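Local coordinates for protein molybdopterin biosynthesis enzyme, MoaB (Thermus thermophilus, PDB 3MCH) that probably binds molybdopterin and takes part in the biosynthesis of the molybdenum cofactor, at residues F2-L7 with L63-T68; G33-A38 with V145-L150; R27-G32 with S138-L143; I6-D11 with A38-V43; L87-V92 with G118-T123. All blocks are in the same frame, centred on the assembly; numbering follows the deposited sequence.

Interactions 1 and 4 share strand 2-9 and join it, in parallel pairing, by backbone hydrogen bonds to strands 65-69 and 35-43; the first is almost wholly buried inside the sheet, the second only partly so, on 35-43, an outermost strand within the chain. Interactions 2 and 3 are mainly apolar, with no polar bond between their segments: interaction 2 joins the start of strand 35-43 to helix 146-154, interaction 3 joins helix 21-30 to helix 132-142, and they meet where Phe-35 touches Leu-30 and Leu-143. Interaction 5 lies at the chain's other sheet edge, its centre about 19 Å from that of interaction 4, and mixes antiparallel pairing with charged side chains and waters near the second subunit.

Interaction 1: residues F2-L7 with L63-T68; sequences FRVGIL and LDLILT
Arg-3 O receives two N-H groups at once, from Asp-64 N at 3.0 Å and from Leu-65 N at 3.1 Å, both in its carbonyl plane. The bond from Leu-65 is the straighter (159° at the hydrogen, against 139°). Asp-64 answers with its side chain: CG stands anti to its own carbonyl carbon (chi1 -57°), so that OD2 turns its anti lone pair to Arg-3 N at 2.8 Å. Three bonds thus fix the start of the pairing, and OD2 also forms a salt bridge with Lys-156. From here parallel strand pairing runs on through Gly-5 N to Leu-65 O, Leu-67 N to Gly-5 O and Leu-7 N to Leu-67 O; the last donor sits above the carbonyl plane.

Side chains pack beside this backbone. Ile-6 and Leu-67 lie side by side, and Ile-6 CD1 presses on Leu-67 CB at 3.4 Å, closer than usual van der Waals contact. Val-4 CG2 rests against Leu-65 CD2 at 3.8 Å on the same face. On the other face Leu-63 CD1 reaches Gly-5 CA at 3.7 Å, a place where a beta carbon on Gly-5 would collide with that methyl. Leu-63 CD2 lies over a face of the Arg-3 guanidinium, whose NH1 is bonded to Glu-61 O.

In the fold these are two adjacent interior strands, 2-9 and 65-69, flanked in the sheet by 35-43 and 123-128. Helix 21-30 packs on Ile-6 and Leu-67, while helix 146-154 packs on Phe-2 and Leu-65.

Interaction 2: residues G33-A38 with V145-L150; sequences GPFEVA and VLPHAL
An inverse gamma turn centred on Pro-34 leads into strand 35-43, an edge strand within this chain, and this entry packs against the N-terminal part of helix 146-154, a strand-to-helix contact of the alpha/beta core. The evidence is apolar throughout. Phe-35 carries most of it: CG stands anti to the carbonyl carbon (chi1 -54°), which sends the far end of the ring to the helix. There CZ meets Leu-146 CD2 at 3.8 Å, approached obliquely, and CE1 meets Leu-150 CD1 at 3.7 Å, this methyl lying in the ring plane at its edge. Leu-146 and Leu-150 are one helical turn apart, so the ring rim is received by successive turns of one helix face. Pro-147 CG adds a third touch to CZ, at 4.0 Å. The same carbon meets Pro-34 CG at 3.8 Å, where the two pyrrolidine rings cross at about a right angle. Pro-34 CG also leans over one face of the Phe-35 ring, near its rim.

An alanine at Phe-35 would remove the ring and would probably loosen the strand from Leu-146 and Leu-150 together.

Around the contact, Leu-30 and Leu-143 also touch the ring, while Ala-149 and His-148 pack on Leu-74 and Leu-112 of the second subunit. The arrangement is that of a layered alpha/beta fold, an aromatic residue on one sheet face filling the join between strand and covering helix.

Interaction 3: residues R27-G32 with S138-L143; sequences REVLAG and SLEAVL
Val-29 holds CG1 anti to its backbone N (chi1 176°), and Leu-139 holds CG likewise anti (chi1 -175°); with chi2 of 58° the latter brings CD2 up to the valine. The two side chains slide past one another in opposite directions, Leu-139 CD2 lying 3.7 Å from Val-29 CB and Leu-139 CG 3.7 Å from Val-29 CG1. Glu-140 contributes its aliphatic portion, crossing obliquely, with CG 3.9 Å from Val-29 CG1 and 4.0 Å from Val-29 CG2. Leu-143, one turn on from Leu-139, brings CD2 to 3.8 Å from Val-29 O and 4.0 Å from Val-29 CG1, so Val-29 is met by three residues of segment 138-143. Leu-30 joins more loosely: it crosses Leu-139 at about a right angle, the CD2 atoms of Leu-30 and Leu-139 being 4.1 Å apart. Apart from the methyl touching Val-29 O, the contacts are between hydrocarbon groups, and burial falls outward, from Leu-139 and Leu-30 to the exposed Glu-140.

The pairing joins the last turn of helix 21-30 to helix 132-142, against the start of strand 35-43. Leu-139 reaches Leu-128 of strand 123-128, and helix 93-99 lies against Val-142.

Interaction 4: residues I6-D11 with A38-V43; sequences ILTVSD and AAYELV
Thr-8 OG1 is gripped by two hydrogen-bond partners outside the segments, Asp-20 OD2 and Asn-69 ND2, and also lies in plane at the edge of the Tyr-40 ring, 3.8 Å from CE1. Tyr-40 OH bonds to the same Asp-20 OD2, and its ring stacks with His-23. This cluster sits on a beta-alpha-beta unit, in which strands 2-9 and 35-43, linked by helix 21-30, run parallel with their axes 15° apart. Five backbone hydrogen bonds join the segments. Thr-8 takes part in two: its N bonds to Glu-41 O at 3.0 Å, nearly along the C=O axis, and its O accepts from Val-43 N at 2.9 Å. Ser-10 N to Val-43 O closes the series.

On the Thr-8 face, Leu-42 CD2 lies alongside Thr-8 CB at 3.7 Å. On the other, Leu-7 crosses Val-43 obliquely, its CD1 being 3.5 Å from Glu-41 O and 3.7 Å from Val-43 CG1. An alanine at Leu-7 would take away CD1 and is likely to leave Val-43 and the face toward helix 47-60 less well packed. Val-43 has CG1 in the crowded position between its backbone N and carbonyl carbon (chi1 71°), which sets that methyl 3.6 Å from Val-9 CG2.

Interaction 5: residues L87-V92 with G118-T123; sequences LLDREV and GVRGRT
Arg-120 leaves the backbone with CG anti to N (chi1 -177°) and runs extended to NE along the carbonyl of Leu-87. Its CB lies 3.6 Å from Leu-87 O, CG approaches that oxygen to 3.2 Å and CD to 3.3 Å, while NE and CZ lie farther from it. At the tip NH1 donates to Leu-87 O at 2.8 Å, on a lone pair and within 1° of the guanidinium plane, while NH2 forms a salt bridge with Asp-59.

Asp-89 makes the second polar grip: Gly-121 N points to its OD2 at 2.8 Å, almost straight (176° at the hydrogen) but from above the carboxylate plane. Arg-90 instead lays its guanidinium flat, with Val-119 CB 3.9 Å above its centre; NH1 bonds one water, NH2 weakly a second, and both also donate to Gly-121 O. Arg-90 NH2 makes a weak bond to Leu-74 O of the second subunit.

Gly-118 fits because a beta carbon would clash with Leu-88 CD1 and Arg-90 O. Val-119 O accepts from Asp-89 N at 2.8 Å and weakly from Arg-90 N, and Val-119 N donates to Arg-90 O. Two residues thus face one, a classic beta bulge in the antiparallel pairing at the sheet edge within this chain.

Interaction 1: residues F2-L7 with L63-T68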
# COMPACT_ATOMS: atom_id res chain seq x y z
N PHE B 2 7.46 13.89 22.18
CA PHE B 2 8.37 13.55 21.10
C PHE B 2 8.89 14.77 20.35
O PHE B 2 8.13 15.69 20.04
CB PHE B 2 7.66 12.61 20.13
CG PHE B 2 7.08 11.39 20.80
CD1 PHE B 2 7.91 10.37 21.24
CD2 PHE B 2 5.71 11.29 21.02
CE1 PHE B 2 7.39 9.26 21.90
CE2 PHE B 2 5.17 10.18 21.68
CZ PHE B 2 6.02 9.17 22.12
N ARG B 3 10.18 14.77 20.06
CA ARG B 3 10.82 15.88 19.35
C ARG B 3 10.54 15.74 17.86
O ARG B 3 10.83 14.70 17.26
CB ARG B 3 12.32 15.88 19.63
CG ARG B 3 12.62 16.08 21.10
CD ARG B 3 14.08 15.79 21.41
NE ARG B 3 14.98 16.71 20.73
CZ ARG B 3 16.05 16.33 20.05
NH1 ARG B 3 16.37 15.04 19.96
NH2 ARG B 3 16.82 17.23 19.47
N VAL B 4 9.99 16.79 17.28
CA VAL B 4 9.62 16.81 15.87
C VAL B 4 10.40 17.80 15.03
O VAL B 4 10.69 18.91 15.47
CB VAL B 4 8.12 17.15 15.72
CG1 VAL B 4 7.69 17.10 14.25
CG2 VAL B 4 7.29 16.21 16.56
N GLY B 5 10.73 17.39 13.82
CA GLY B 5 11.41 18.25 12.88
C GLY B 5 10.48 18.43 11.69
O GLY B 5 9.88 17.46 11.23
N ILE B 6 10.33 19.66 11.21
CA ILE B 6 9.47 19.93 10.06
C ILE B 6 10.37 20.36 8.91
O ILE B 6 11.09 21.35 9.02
CB ILE B 6 8.44 21.04 10.38
CG1 ILE B 6 7.53 20.59 11.53
CG2 ILE B 6 7.59 21.36 9.14
CD1 ILE B 6 6.73 19.28 11.34
N LEU B 7 10.35 19.60 7.82
CA LEU B 7 11.18 19.90 6.66
C LEU B 7 10.33 20.28 5.45
O LEU B 7 9.62 19.44 4.91
CB LEU B 7 12.05 18.70 6.31
CG LEU B 7 13.00 18.88 5.11
CD1 LEU B 7 13.98 20.01 5.40
CD2 LEU B 7 13.74 17.58 4.85
N LEU B 63 16.08 13.15 16.27
CA LEU B 63 14.67 13.52 16.36
C LEU B 63 13.81 12.27 16.35
O LEU B 63 14.18 11.24 15.80
CB LEU B 63 14.28 14.44 15.19
CG LEU B 63 15.02 15.78 15.13
CD1 LEU B 63 14.50 16.57 13.95
CD2 LEU B 63 14.82 16.56 16.42
N ASP B 64 12.64 12.36 16.98
CA ASP B 64 11.72 11.24 17.08
C ASP B 64 10.81 11.16 15.86
O ASP B 64 10.50 10.08 15.37
CB ASP B 64 10.87 11.38 18.34
CG ASP B 64 11.72 11.47 19.60
OD1 ASP B 64 12.65 10.65 19.74
OD2 ASP B 64 11.45 12.36 20.44
N LEU B 65 10.40 12.33 15.38
CA LEU B 65 9.51 12.40 14.23
C LEU B 65 9.98 13.44 13.24
O LEU B 65 10.36 14.55 13.61
CB LEU B 65 8.09 12.78 14.68
CG LEU B 65 7.05 13.00 13.58
CD1 LEU B 65 6.68 11.67 12.93
CD2 LEU B 65 5.80 13.67 14.17
N ILE B 66 9.98 13.08 11.96
CA ILE B 66 10.33 14.04 10.93
C ILE B 66 9.16 14.12 9.97
O ILE B 66 8.75 13.11 9.39
CB ILE B 66 11.58 13.62 10.12
CG1 ILE B 66 12.81 13.63 11.03
CG2 ILE B 66 11.77 14.59 8.94
CD1 ILE B 66 14.03 12.92 10.45
N LEU B 67 8.59 15.31 9.86
CA LEU B 67 7.48 15.55 8.96
C LEU B 67 7.98 16.41 7.81
O LEU B 67 8.26 17.60 8.00
CB LEU B 67 6.34 16.28 9.69
CG LEU B 67 5.71 15.54 10.88
CD1 LEU B 67 4.71 16.44 11.59
CD2 LEU B 67 5.02 14.27 10.38
N THR B 68 8.14 15.81 6.64
CA THR B 68 8.55 16.58 5.48
C THR B 68 7.23 16.97 4.83
O THR B 68 6.21 16.33 5.07
CB THR B 68 9.37 15.75 4.45
OG1 THR B 68 8.52 14.80 3.79
CG2 THR B 68 10.52 15.03 5.12
O HOH W 1 14.41 12.56 20.86

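Interaction 2: residues G33-A38 with V145-L150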
# COMPACT_ATOMS: atom_id res chain seq x y z
N GLY B 33 -0.67 18.25 21.62
CA GLY B 33 -0.28 16.86 21.71
C GLY B 33 1.11 16.68 22.28
O GLY B 33 1.81 17.67 22.53
N PRO B 34 1.54 15.43 22.51
CA PRO B 34 2.87 15.11 23.06
C PRO B 34 3.95 15.37 22.03
O PRO B 34 4.77 14.50 21.74
CB PRO B 34 2.74 13.64 23.41
CG PRO B 34 1.88 13.12 22.32
CD PRO B 34 0.79 14.19 22.24
N PHE B 35 3.96 16.59 21.50
CA PHE B 35 4.91 16.99 20.48
C PHE B 35 5.58 18.32 20.79
O PHE B 35 4.95 19.24 21.31
CB PHE B 35 4.21 17.12 19.13
CG PHE B 35 3.45 15.90 18.72
CD1 PHE B 35 4.11 14.74 18.32
CD2 PHE B 35 2.05 15.90 18.75
CE1 PHE B 35 3.40 13.60 17.96
CE2 PHE B 35 1.33 14.75 18.39
CZ PHE B 35 2.01 13.60 17.99
N GLU B 36 6.85 18.42 20.45
CA GLU B 36 7.59 19.66 20.61
C GLU B 36 8.44 19.80 19.35
O GLU B 36 9.26 18.92 19.03
CB GLU B 36 8.45 19.64 21.89
CG GLU B 36 9.37 18.46 22.06
CD GLU B 36 10.01 18.44 23.44
OE1 GLU B 36 9.67 19.30 24.28
OE2 GLU B 36 10.85 17.55 23.69
N VAL B 37 8.20 20.87 18.61
CA VAL B 37 8.92 21.12 17.37
C VAL B 37 10.31 21.62 17.72
O VAL B 37 10.48 22.76 18.18
CB VAL B 37 8.18 22.16 16.50
CG1 VAL B 37 8.97 22.44 15.23
CG2 VAL B 37 6.79 21.63 16.15
N ALA B 38 11.29 20.76 17.50
CA ALA B 38 12.68 21.04 17.82
C ALA B 38 13.52 21.46 16.63
O ALA B 38 14.70 21.80 16.78
CB ALA B 38 13.31 19.83 18.49
N VAL B 145 -3.03 7.96 15.95
CA VAL B 145 -2.15 6.84 16.24
C VAL B 145 -0.68 7.24 16.23
O VAL B 145 0.19 6.39 16.40
CB VAL B 145 -2.35 5.69 15.22
CG1 VAL B 145 -3.79 5.22 15.25
CG2 VAL B 145 -1.97 6.16 13.82
N LEU B 146 -0.41 8.52 16.05
CA LEU B 146 0.97 9.00 15.99
C LEU B 146 1.73 8.82 17.31
O LEU B 146 2.88 8.36 17.30
CB LEU B 146 0.99 10.46 15.54
CG LEU B 146 2.31 11.01 15.01
CD1 LEU B 146 2.90 10.05 13.97
CD2 LEU B 146 2.07 12.37 14.38
N PRO B 147 1.13 9.19 18.45
CA PRO B 147 1.87 9.00 19.70
C PRO B 147 2.22 7.53 19.95
O PRO B 147 3.35 7.20 20.32
CB PRO B 147 0.92 9.54 20.76
CG PRO B 147 0.18 10.63 20.01
CD PRO B 147 -0.10 9.96 18.68
N HIS B 148 1.25 6.64 19.73
CA HIS B 148 1.49 5.21 19.93
C HIS B 148 2.61 4.74 19.01
O HIS B 148 3.51 4.00 19.42
CB HIS B 148 0.22 4.40 19.63
CG HIS B 148 0.35 2.94 19.94
ND1 HIS B 148 0.37 2.44 21.22
CD2 HIS B 148 0.51 1.86 19.12
CE1 HIS B 148 0.53 1.13 21.19
NE2 HIS B 148 0.62 0.75 19.93
N ALA B 149 2.55 5.17 17.76
CA ALA B 149 3.57 4.81 16.77
C ALA B 149 4.95 5.25 17.23
O ALA B 149 5.91 4.47 17.18
CB ALA B 149 3.24 5.46 15.43
N LEU B 150 5.06 6.50 17.66
CA LEU B 150 6.34 7.04 18.11
C LEU B 150 6.88 6.34 19.35
O LEU B 150 8.09 6.14 19.47
CB LEU B 150 6.22 8.55 18.35
CG LEU B 150 6.16 9.36 17.05
CD1 LEU B 150 5.62 10.76 17.32
CD2 LEU B 150 7.55 9.43 16.43

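Interaction 3: residues R27-G32 with S138-L143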
# COMPACT_ATOMS: atom_id res chain seq x y z
N ARG B 27 2.33 22.82 12.55
CA ARG B 27 2.46 23.12 13.97
C ARG B 27 1.09 23.15 14.66
O ARG B 27 0.95 22.69 15.80
CB ARG B 27 3.14 24.48 14.16
CG ARG B 27 4.65 24.47 14.08
CD ARG B 27 5.19 25.87 14.34
NE ARG B 27 6.64 25.95 14.32
CZ ARG B 27 7.43 25.74 15.37
NH1 ARG B 27 6.92 25.43 16.55
NH2 ARG B 27 8.75 25.87 15.24
N GLU B 28 0.09 23.70 13.98
CA GLU B 28 -1.26 23.79 14.55
C GLU B 28 -1.86 22.42 14.84
O GLU B 28 -2.49 22.23 15.88
CB GLU B 28 -2.17 24.55 13.59
CG GLU B 28 -1.63 25.91 13.17
CD GLU B 28 -2.59 26.68 12.28
OE1 GLU B 28 -3.11 26.10 11.31
OE2 GLU B 28 -2.81 27.88 12.56
N VAL B 29 -1.67 21.48 13.93
CA VAL B 29 -2.21 20.14 14.13
C VAL B 29 -1.60 19.49 15.36
O VAL B 29 -2.29 18.83 16.13
CB VAL B 29 -1.93 19.24 12.90
CG1 VAL B 29 -2.43 17.82 13.18
CG2 VAL B 29 -2.62 19.81 11.67
N LEU B 30 -0.30 19.69 15.54
CA LEU B 30 0.43 19.10 16.65
C LEU B 30 0.17 19.76 18.00
O LEU B 30 0.27 19.12 19.05
CB LEU B 30 1.93 19.14 16.35
CG LEU B 30 2.37 18.43 15.07
CD1 LEU B 30 3.85 18.71 14.82
CD2 LEU B 30 2.11 16.94 15.19
N ALA B 31 -0.17 21.05 17.96
CA ALA B 31 -0.44 21.82 19.17
C ALA B 31 -1.31 21.08 20.17
O ALA B 31 -2.39 20.58 19.83
CB ALA B 31 -1.08 23.16 18.79
N GLY B 32 -0.84 21.01 21.41
CA GLY B 32 -1.60 20.33 22.46
C GLY B 32 -1.21 18.88 22.66
O GLY B 32 -1.40 18.33 23.74
N SER B 138 -3.73 15.37 5.86
CA SER B 138 -2.94 14.14 5.95
C SER B 138 -2.41 13.93 7.36
O SER B 138 -2.39 12.80 7.86
CB SER B 138 -1.77 14.18 4.96
OG SER B 138 -2.24 14.21 3.62
N LEU B 139 -1.98 15.01 8.02
CA LEU B 139 -1.44 14.87 9.36
C LEU B 139 -2.55 14.59 10.38
O LEU B 139 -2.36 13.82 11.32
CB LEU B 139 -0.65 16.13 9.75
CG LEU B 139 0.07 16.10 11.10
CD1 LEU B 139 1.05 14.93 11.17
CD2 LEU B 139 0.82 17.42 11.30
N GLU B 140 -3.72 15.20 10.19
CA GLU B 140 -4.83 14.96 11.11
C GLU B 140 -5.29 13.51 11.00
O GLU B 140 -5.78 12.94 11.97
CB GLU B 140 -5.99 15.90 10.80
CG GLU B 140 -5.67 17.36 11.04
CD GLU B 140 -6.86 18.27 10.79
OE1 GLU B 140 -7.51 18.11 9.74
OE2 GLU B 140 -7.12 19.16 11.63
N ALA B 141 -5.12 12.92 9.82
CA ALA B 141 -5.52 11.53 9.61
C ALA B 141 -4.65 10.56 10.40
O ALA B 141 -5.12 9.52 10.86
CB ALA B 141 -5.47 11.20 8.12
N VAL B 142 -3.37 10.90 10.56
CA VAL B 142 -2.45 10.03 11.29
C VAL B 142 -2.35 10.37 12.78
O VAL B 142 -1.99 9.53 13.59
CB VAL B 142 -1.02 10.07 10.69
CG1 VAL B 142 -1.05 9.63 9.23
CG2 VAL B 142 -0.44 11.46 10.81
N LEU B 143 -2.69 11.61 13.14
CA LEU B 143 -2.59 12.08 14.52
C LEU B 143 -3.08 11.13 15.61
O LEU B 143 -2.41 10.95 16.63
CB LEU B 143 -3.30 13.43 14.67
CG LEU B 143 -3.16 14.13 16.02
CD1 LEU B 143 -1.68 14.39 16.31
CD2 LEU B 143 -3.94 15.44 16.02

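Interaction 4: residues I6-D11 with A38-V43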
# COMPACT_ATOMS: atom_id res chain seq x y z
N ILE B 6 10.33 19.66 11.21
CA ILE B 6 9.47 19.93 10.06
C ILE B 6 10.37 20.36 8.91
O ILE B 6 11.09 21.35 9.02
CB ILE B 6 8.44 21.04 10.38
CG1 ILE B 6 7.53 20.59 11.53
CG2 ILE B 6 7.59 21.36 9.14
CD1 ILE B 6 6.73 19.28 11.34
N LEU B 7 10.35 19.60 7.82
CA LEU B 7 11.18 19.90 6.66
C LEU B 7 10.33 20.28 5.45
O LEU B 7 9.62 19.44 4.91
CB LEU B 7 12.05 18.70 6.31
CG LEU B 7 13.00 18.88 5.11
CD1 LEU B 7 13.98 20.01 5.40
CD2 LEU B 7 13.74 17.58 4.85
N THR B 8 10.42 21.54 5.04
CA THR B 8 9.66 22.00 3.88
C THR B 8 10.50 21.87 2.62
O THR B 8 11.51 22.56 2.45
CB THR B 8 9.21 23.46 4.07
OG1 THR B 8 8.29 23.53 5.17
CG2 THR B 8 8.51 23.98 2.82
N VAL B 9 10.08 20.96 1.75
CA VAL B 9 10.78 20.67 0.50
C VAL B 9 10.25 21.38 -0.74
O VAL B 9 9.14 21.10 -1.19
CB VAL B 9 10.70 19.16 0.16
CG1 VAL B 9 11.51 18.87 -1.10
CG2 VAL B 9 11.22 18.34 1.33
N SER B 10 11.05 22.30 -1.28
CA SER B 10 10.70 23.05 -2.48
C SER B 10 11.87 23.95 -2.86
O SER B 10 12.66 24.34 -2.00
CB SER B 10 9.38 23.80 -2.24
OG SER B 10 9.14 24.70 -3.31
N ASP B 11 11.98 24.27 -4.15
CA ASP B 11 13.05 25.14 -4.62
C ASP B 11 12.48 26.54 -4.43
O ASP B 11 13.23 27.51 -4.26
CB ASP B 11 13.39 24.90 -6.10
CG ASP B 11 13.95 23.52 -6.36
OD1 ASP B 11 14.83 23.07 -5.60
OD2 ASP B 11 13.52 22.89 -7.35
N ALA B 38 11.29 20.76 17.50
CA ALA B 38 12.68 21.04 17.82
C ALA B 38 13.52 21.46 16.63
O ALA B 38 14.70 21.80 16.78
CB ALA B 38 13.31 19.83 18.49
N ALA B 39 12.93 21.42 15.44
CA ALA B 39 13.67 21.81 14.24
C ALA B 39 12.76 22.15 13.09
O ALA B 39 11.67 21.59 12.96
CB ALA B 39 14.62 20.68 13.83
N TYR B 40 13.21 23.08 12.26
CA TYR B 40 12.49 23.51 11.08
C TYR B 40 13.49 24.02 10.05
O TYR B 40 14.30 24.91 10.34
CB TYR B 40 11.49 24.62 11.40
CG TYR B 40 11.03 25.38 10.17
CD1 TYR B 40 10.39 24.72 9.12
CD2 TYR B 40 11.27 26.75 10.04
CE1 TYR B 40 10.01 25.40 7.96
CE2 TYR B 40 10.89 27.44 8.89
CZ TYR B 40 10.26 26.76 7.86
OH TYR B 40 9.90 27.44 6.71
N GLU B 41 13.44 23.44 8.85
CA GLU B 41 14.34 23.85 7.78
C GLU B 41 13.64 23.80 6.43
O GLU B 41 12.65 23.09 6.24
CB GLU B 41 15.58 22.93 7.74
CG GLU B 41 16.68 23.25 8.76
CD GLU B 41 17.88 22.31 8.64
OE1 GLU B 41 18.38 22.11 7.52
OE2 GLU B 41 18.34 21.78 9.68
N LEU B 42 14.16 24.58 5.49
CA LEU B 42 13.67 24.62 4.12
C LEU B 42 14.77 23.91 3.35
O LEU B 42 15.95 24.08 3.66
CB LEU B 42 13.56 26.05 3.60
CG LEU B 42 12.52 26.99 4.22
CD1 LEU B 42 12.87 28.43 3.85
CD2 LEU B 42 11.14 26.63 3.72
N VAL B 43 14.39 23.12 2.35
CA VAL B 43 15.39 22.42 1.55
C VAL B 43 14.93 22.41 0.10
O VAL B 43 13.73 22.33 -0.18
CB VAL B 43 15.59 20.97 2.07
CG1 VAL B 43 14.38 20.11 1.73
CG2 VAL B 43 16.85 20.37 1.46

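Interaction 5: residues L87-V92 with G118-T123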
# COMPACT_ATOMS: atom_id res chain seq x y z
N LEU B 87 16.51 6.24 2.36
CA LEU B 87 17.10 6.41 3.70
C LEU B 87 16.41 5.59 4.78
O LEU B 87 16.89 5.52 5.91
CB LEU B 87 17.05 7.89 4.10
CG LEU B 87 17.87 8.90 3.29
CD1 LEU B 87 17.56 10.31 3.76
CD2 LEU B 87 19.36 8.60 3.44
N LEU B 88 15.28 4.96 4.45
CA LEU B 88 14.52 4.18 5.42
C LEU B 88 15.03 2.76 5.62
O LEU B 88 15.46 2.10 4.68
CB LEU B 88 13.06 4.10 4.99
CG LEU B 88 12.36 5.44 4.76
CD1 LEU B 88 10.94 5.19 4.27
CD2 LEU B 88 12.37 6.25 6.04
N ASP B 89 14.95 2.28 6.86
CA ASP B 89 15.36 0.91 7.17
C ASP B 89 14.17 0.01 6.88
O ASP B 89 14.32 -1.16 6.52
CB ASP B 89 15.76 0.77 8.65
CG ASP B 89 16.97 1.59 9.02
OD1 ASP B 89 17.86 1.77 8.16
OD2 ASP B 89 17.04 2.05 10.18
N ARG B 90 12.97 0.57 7.05
CA ARG B 90 11.73 -0.15 6.80
C ARG B 90 10.59 0.86 6.64
O ARG B 90 10.68 1.98 7.13
CB ARG B 90 11.41 -1.12 7.95
CG ARG B 90 11.24 -0.48 9.32
CD ARG B 90 11.04 -1.55 10.39
NE ARG B 90 10.89 -0.99 11.73
CZ ARG B 90 11.87 -0.41 12.42
NH1 ARG B 90 13.09 -0.30 11.90
NH2 ARG B 90 11.63 0.06 13.64
N GLU B 91 9.54 0.46 5.94
CA GLU B 91 8.42 1.35 5.72
C GLU B 91 7.19 1.02 6.55
O GLU B 91 7.07 -0.09 7.08
CB GLU B 91 8.05 1.37 4.23
CG GLU B 91 9.07 2.09 3.38
CD GLU B 91 8.69 2.13 1.91
OE1 GLU B 91 7.51 2.42 1.61
OE2 GLU B 91 9.57 1.88 1.07
N VAL B 92 6.29 1.99 6.67
CA VAL B 92 5.05 1.81 7.42
C VAL B 92 3.94 2.22 6.45
O VAL B 92 3.37 3.31 6.56
CB VAL B 92 5.00 2.70 8.68
CG1 VAL B 92 3.74 2.38 9.49
CG2 VAL B 92 6.24 2.46 9.54
N GLY B 118 8.10 5.77 7.06
CA GLY B 118 8.99 4.72 7.47
C GLY B 118 9.85 5.08 8.65
O GLY B 118 9.72 6.16 9.24
N VAL B 119 10.75 4.17 9.00
CA VAL B 119 11.64 4.38 10.13
C VAL B 119 13.10 4.28 9.71
O VAL B 119 13.47 3.46 8.88
CB VAL B 119 11.39 3.32 11.23
CG1 VAL B 119 12.41 3.45 12.36
CG2 VAL B 119 9.96 3.47 11.76
N ARG B 120 13.92 5.16 10.27
CA ARG B 120 15.36 5.15 10.06
C ARG B 120 15.90 5.24 11.48
O ARG B 120 15.64 6.22 12.18
CB ARG B 120 15.85 6.34 9.23
CG ARG B 120 17.36 6.26 8.96
CD ARG B 120 17.93 7.52 8.32
NE ARG B 120 19.39 7.50 8.33
CZ ARG B 120 20.14 6.76 7.51
NH1 ARG B 120 19.58 5.98 6.60
NH2 ARG B 120 21.47 6.81 7.62
N GLY B 121 16.63 4.22 11.91
CA GLY B 121 17.15 4.22 13.27
C GLY B 121 15.99 4.24 14.25
O GLY B 121 15.20 3.30 14.30
N ARG B 122 15.87 5.31 15.03
CA ARG B 122 14.78 5.44 15.98
C ARG B 122 13.98 6.70 15.65
O ARG B 122 13.50 7.39 16.55
CB ARG B 122 15.32 5.51 17.40
CG ARG B 122 15.64 4.14 18.00
CD ARG B 122 16.42 4.28 19.28
NE ARG B 122 17.79 4.71 19.01
CZ ARG B 122 18.44 5.62 19.73
NH1 ARG B 122 19.69 5.95 19.41
NH2 ARG B 122 17.85 6.21 20.76
N THR B 123 13.86 6.98 14.36
CA THR B 123 13.13 8.15 13.89
C THR B 123 12.05 7.77 12.89
O THR B 123 12.30 7.06 11.92
CB THR B 123 14.09 9.16 13.21
OG1 THR B 123 15.14 9.50 14.12
CG2 THR B 123 13.34 10.42 12.79
O HOH W 2 15.26 1.07 12.78
O HOH W 3 13.30 1.97 15.77